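Local coordinates for protein aminotransferase class I and II (Streptococcus suis 89/1591, PDB 3OP7) that probably transfers amino groups between amino acids and keto acids, using pyridoxal phosphate held as a Schiff base on an active-site lysine, at residues Tyr189-Glu194 against Lys213-Asn218; Asp106-Leu111 against Met157-Asn162. All coordinates share one frame; numbering follows the deposited sequence.

Interaction 1: Tyr189-Glu194 against Lys213-Asn218; sequences YILSDE and KGIAVN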
# COMPACT_ATOMS: atom_id res chain seq x y z
N TYR A 189 3.79 6.49 -22.69
CA TYR A 189 3.18 7.16 -21.57
C TYR A 189 4.26 7.98 -20.95
O TYR A 189 5.44 7.63 -21.04
CB TYR A 189 2.79 6.19 -20.49
CG TYR A 189 1.72 5.18 -20.83
CD1 TYR A 189 0.44 5.59 -21.10
CD2 TYR A 189 2.01 3.80 -20.85
CE1 TYR A 189 -0.56 4.64 -21.40
CE2 TYR A 189 1.03 2.85 -21.14
CZ TYR A 189 -0.25 3.28 -21.41
OH TYR A 189 -1.22 2.34 -21.69
N ILE A 190 3.86 9.02 -20.26
CA ILE A 190 4.76 9.75 -19.35
C ILE A 190 4.14 9.73 -17.95
O ILE A 190 3.08 10.30 -17.72
CB ILE A 190 5.03 11.21 -19.78
CG1 ILE A 190 5.72 11.29 -21.15
CG2 ILE A 190 5.91 11.89 -18.70
CD1 ILE A 190 5.84 12.69 -21.74
N LEU A 191 4.81 9.03 -17.04
CA LEU A 191 4.41 8.97 -15.64
C LEU A 191 5.16 10.14 -15.00
O LEU A 191 6.40 10.25 -15.14
CB LEU A 191 4.90 7.71 -14.99
CG LEU A 191 4.80 7.63 -13.44
CD1 LEU A 191 3.35 7.97 -12.93
CD2 LEU A 191 5.26 6.24 -12.90
N SER A 192 4.42 11.05 -14.38
CA SER A 192 5.02 12.18 -13.69
C SER A 192 4.59 12.22 -12.21
O SER A 192 3.42 12.40 -11.90
CB SER A 192 4.62 13.47 -14.40
OG SER A 192 5.25 14.60 -13.80
N ASP A 193 5.53 11.95 -11.32
CA ASP A 193 5.31 12.05 -9.90
C ASP A 193 5.45 13.53 -9.51
O ASP A 193 6.55 14.14 -9.61
CB ASP A 193 6.31 11.14 -9.17
CG ASP A 193 6.31 11.30 -7.65
OD1 ASP A 193 5.93 12.36 -7.12
OD2 ASP A 193 6.84 10.40 -7.00
N GLU A 194 4.31 14.11 -9.18
CA GLU A 194 4.15 15.51 -8.97
C GLU A 194 3.88 15.89 -7.53
O GLU A 194 3.26 16.92 -7.26
CB GLU A 194 3.08 16.06 -9.94
CG GLU A 194 3.54 15.88 -11.38
CD GLU A 194 2.53 16.17 -12.48
OE1 GLU A 194 1.32 16.25 -12.23
OE2 GLU A 194 3.02 16.35 -13.64
N LYS A 213 -1.65 11.04 -22.82
CA LYS A 213 -1.03 9.83 -22.22
C LYS A 213 -0.07 10.19 -21.05
O LYS A 213 0.84 9.42 -20.70
CB LYS A 213 -0.30 9.04 -23.32
CG LYS A 213 -1.21 8.11 -24.09
CD LYS A 213 -0.46 7.46 -25.29
CE LYS A 213 -0.81 5.98 -25.39
NZ LYS A 213 -0.37 5.33 -26.67
N GLY A 214 -0.30 11.35 -20.43
CA GLY A 214 0.38 11.74 -19.22
C GLY A 214 -0.38 11.12 -18.05
O GLY A 214 -1.61 11.18 -18.03
N ILE A 215 0.37 10.57 -17.09
CA ILE A 215 -0.18 9.86 -15.91
C ILE A 215 0.40 10.64 -14.73
O ILE A 215 1.63 10.66 -14.54
CB ILE A 215 0.24 8.38 -15.85
CG1 ILE A 215 -0.24 7.61 -17.08
CG2 ILE A 215 -0.28 7.72 -14.52
CD1 ILE A 215 0.35 6.21 -17.18
N ALA A 216 -0.46 11.39 -14.03
CA ALA A 216 -0.08 12.22 -12.91
C ALA A 216 -0.24 11.49 -11.60
O ALA A 216 -1.29 10.89 -11.36
CB ALA A 216 -0.93 13.50 -12.89
N VAL A 217 0.82 11.51 -10.79
CA VAL A 217 0.81 10.93 -9.47
C VAL A 217 0.98 12.09 -8.51
O VAL A 217 1.82 13.00 -8.70
CB VAL A 217 1.89 9.83 -9.29
CG1 VAL A 217 2.24 9.61 -7.80
CG2 VAL A 217 1.42 8.51 -9.94
N ASN A 218 0.16 12.11 -7.46
CA ASN A 218 0.29 13.18 -6.49
C ASN A 218 -0.21 12.69 -5.12
O ASN A 218 -0.64 11.55 -4.97
CB ASN A 218 -0.46 14.43 -6.95
CG ASN A 218 0.19 15.77 -6.47
OD1 ASN A 218 0.68 15.86 -5.34
ND2 ASN A 218 0.21 16.81 -7.35
O HOH W 1 -0.56 16.57 -10.29
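Ile190 and Ser192 alternate with Ile215 and Val217 in a parallel hydrogen-bonding pattern, continued past the end of strand 189-193 by Glu194 N, which donates to Val217 O (2.8 Å). The straightest bond is Ser192 N to Ile215 O, 2.8 Å with 174° at the hydrogen. Around it, Ile190 N donates to Lys213 O, while Ile190 O and Ser192 O accept from Ile215 N and Val217 N.

Beyond the backbone, the extended Glu194 side chain brings OE1 within 3.6 Å of Ala216 CB. One water links Glu194 OE1 to Asn218 ND2. Ser192 OG donates to Glu194 OE2 from the anti side, 32° out of the carboxylate plane; Ser206 OG and Ile207 N hold the same carboxylate.

On the opposite face, Asp193 OD2 is hydrogen-bonded to N1 of the cofactor-modified lysine at position 222 and to Asn94 ND2. Leu191 CG stands anti to the backbone N (chi1 168°), and CD1 meets Val217 CG2 at 3.6 Å. Ile215 CD1 meets the Tyr189 ring obliquely, 4.0 Å from Tyr189 CD1.

Helix 89-101 covers this face and helix 173-184 packs on Ile190 from the other; strands 189-193 and 214-219, with helix 207-210 between, form a beta-alpha-beta unit beside strand 157-161.

Interaction 2: Asp106-Leu111 against Met157-Asn162; sequences DHVISL and MICINN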
# COMPACT_ATOMS: atom_id res chain seq x y z
N ASP A 106 9.53 -4.63 -21.78
CA ASP A 106 9.20 -3.24 -22.07
C ASP A 106 10.42 -2.35 -21.90
O ASP A 106 11.18 -2.47 -20.95
CB ASP A 106 8.09 -2.75 -21.13
CG ASP A 106 6.71 -3.15 -21.55
OD1 ASP A 106 6.55 -3.80 -22.60
OD2 ASP A 106 5.76 -2.85 -20.78
N HIS A 107 10.57 -1.37 -22.79
CA HIS A 107 11.59 -0.38 -22.63
C HIS A 107 11.00 0.83 -21.88
O HIS A 107 9.95 1.35 -22.25
CB HIS A 107 12.10 0.09 -24.02
CG HIS A 107 13.20 1.10 -23.94
ND1 HIS A 107 13.13 2.34 -24.55
CD2 HIS A 107 14.41 1.04 -23.33
CE1 HIS A 107 14.25 3.00 -24.30
NE2 HIS A 107 15.04 2.23 -23.56
N VAL A 108 11.72 1.28 -20.85
CA VAL A 108 11.28 2.40 -20.01
C VAL A 108 12.47 3.31 -19.82
O VAL A 108 13.58 2.82 -19.64
CB VAL A 108 10.78 1.87 -18.62
CG1 VAL A 108 10.57 3.03 -17.60
CG2 VAL A 108 9.54 1.00 -18.78
N ILE A 109 12.25 4.62 -19.88
CA ILE A 109 13.28 5.61 -19.62
C ILE A 109 12.90 6.39 -18.37
O ILE A 109 11.76 6.84 -18.27
CB ILE A 109 13.41 6.57 -20.79
CG1 ILE A 109 13.75 5.81 -22.07
CG2 ILE A 109 14.44 7.71 -20.51
CD1 ILE A 109 13.74 6.69 -23.34
N SER A 110 13.84 6.51 -17.43
CA SER A 110 13.60 7.21 -16.18
C SER A 110 14.56 8.31 -15.98
O SER A 110 15.77 8.11 -16.20
CB SER A 110 13.70 6.27 -14.99
OG SER A 110 13.49 6.99 -13.77
N LEU A 111 14.03 9.47 -15.60
CA LEU A 111 14.83 10.55 -15.04
C LEU A 111 15.77 9.95 -13.98
O LEU A 111 15.40 9.01 -13.28
CB LEU A 111 13.91 11.60 -14.42
CG LEU A 111 14.49 12.94 -13.98
CD1 LEU A 111 15.05 13.69 -15.18
CD2 LEU A 111 13.41 13.74 -13.19
N MSE A 157 7.21 3.83 -21.75
CA MSE A 157 7.00 4.81 -20.70
C MSE A 157 8.26 5.59 -20.40
O MSE A 157 9.35 5.04 -20.47
CB MSE A 157 6.52 4.10 -19.41
CG MSE A 157 6.16 5.08 -18.27
SE MSE A 157 5.55 4.19 -16.71
CE MSE A 157 3.85 3.61 -17.42
N ILE A 158 8.09 6.89 -20.14
CA ILE A 158 9.11 7.77 -19.63
C ILE A 158 8.64 8.22 -18.24
O ILE A 158 7.47 8.65 -18.09
CB ILE A 158 9.29 9.01 -20.52
CG1 ILE A 158 9.75 8.59 -21.92
CG2 ILE A 158 10.35 10.00 -19.92
CD1 ILE A 158 9.56 9.69 -22.98
N CYS A 159 9.51 8.06 -17.25
CA CYS A 159 9.22 8.46 -15.88
C CYS A 159 9.96 9.71 -15.50
O CYS A 159 11.20 9.80 -15.67
CB CYS A 159 9.56 7.32 -14.90
SG CYS A 159 8.77 5.77 -15.21
N ILE A 160 9.22 10.70 -15.00
CA ILE A 160 9.78 11.91 -14.45
C ILE A 160 9.20 12.21 -13.07
O ILE A 160 8.18 11.66 -12.67
CB ILE A 160 9.51 13.11 -15.38
CG1 ILE A 160 8.01 13.45 -15.47
CG2 ILE A 160 10.14 12.89 -16.79
CD1 ILE A 160 7.77 14.81 -16.28
N ASN A 161 9.85 13.13 -12.35
CA ASN A 161 9.45 13.53 -11.02
C ASN A 161 9.58 15.07 -11.11
O ASN A 161 10.66 15.61 -11.34
CB ASN A 161 10.41 12.87 -10.03
CG ASN A 161 10.12 13.12 -8.56
OD1 ASN A 161 11.05 12.93 -7.73
ND2 ASN A 161 8.88 13.47 -8.20
N ASN A 162 8.46 15.76 -10.99
CA ASN A 162 8.39 17.18 -11.29
C ASN A 162 7.57 17.90 -10.19
O ASN A 162 6.34 17.77 -10.16
CB ASN A 162 7.73 17.41 -12.65
CG ASN A 162 8.18 18.72 -13.31
OD1 ASN A 162 9.35 19.18 -13.13
ND2 ASN A 162 7.26 19.37 -14.03
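Val108 and Leu111 bring the side chains of strand 107-112 against strand 157-161, at the two ends of a short parallel pairing. The two are neighbours in the large mixed sheet of the cofactor-binding domain, as in fold-type I aminotransferases. Three backbone bonds hold them: Ile109 N to Met157 O (3.0 Å), Cys159 N to Ile109 O (2.8 Å) and Leu111 N to Cys159 O (2.9 Å). Ile109 thus uses both its N-H and its carbonyl across the same gap, and Ile109 O also takes a CA-H contact from Ile158 CA at 3.1 Å.

Leu111 is the side chain to follow. Its CB leaves the backbone toward the neighbouring strand and comes 3.5 Å from Cys159 O, with Ile160 CA a little farther off. CG is anti to the backbone N (chi1 -169°); beyond it CD2 does the touching, 3.7 Å from Asn161 N and nearly as close to Asn161 O. Asn164, in the loop beyond, also packs on this side chain.

Farther back, Val108 CG1 approaches Cys159 SG at 4.1 Å, on the face that also carries Met157, present here as selenomethionine, and Ser110. Leu118 of helix 117-124 covers Ser110 and Cys159 there. On the other face Ile109 CB sits beside Ile158 CG1, and Ala183 of helix 173-184 packs on Ile158.

Chemically, the pairing joins backbone hydrogen bonds to apolar side chains in the buried centre of the sheet. Ser110 OG donates to Leu111 O in its own strand, although Cys159 CB and O are near it. Asn161 N has a methyl group against it instead of an acceptor; it and Met157 N are both buried with no partner in the model, probably at some energetic cost.

How the interactions relate
Interactions 1 and 2 are adjacent pairings in one sheet, their centres about 10 Å apart, and strands 157-161 and 189-193 join them. Leu191 O and Ile160 N lie 2.9 Å apart, a probable backbone hydrogen bond, and Ser192 OG packs on Ile160 CG1. At the C-terminal ends, Asn161 ND2 reaches Asp193 O at 2.8 Å, also probably a hydrogen bond. That link leads to the cofactor, whose pyridine nitrogen is held by the Asp193 carboxylate as in fold-type I aminotransferases. Interaction 1 thus carries the cofactor-binding aspartate, and interaction 2 supplies Asn161, a probable second-shell neighbour that holds the backbone of Asp193.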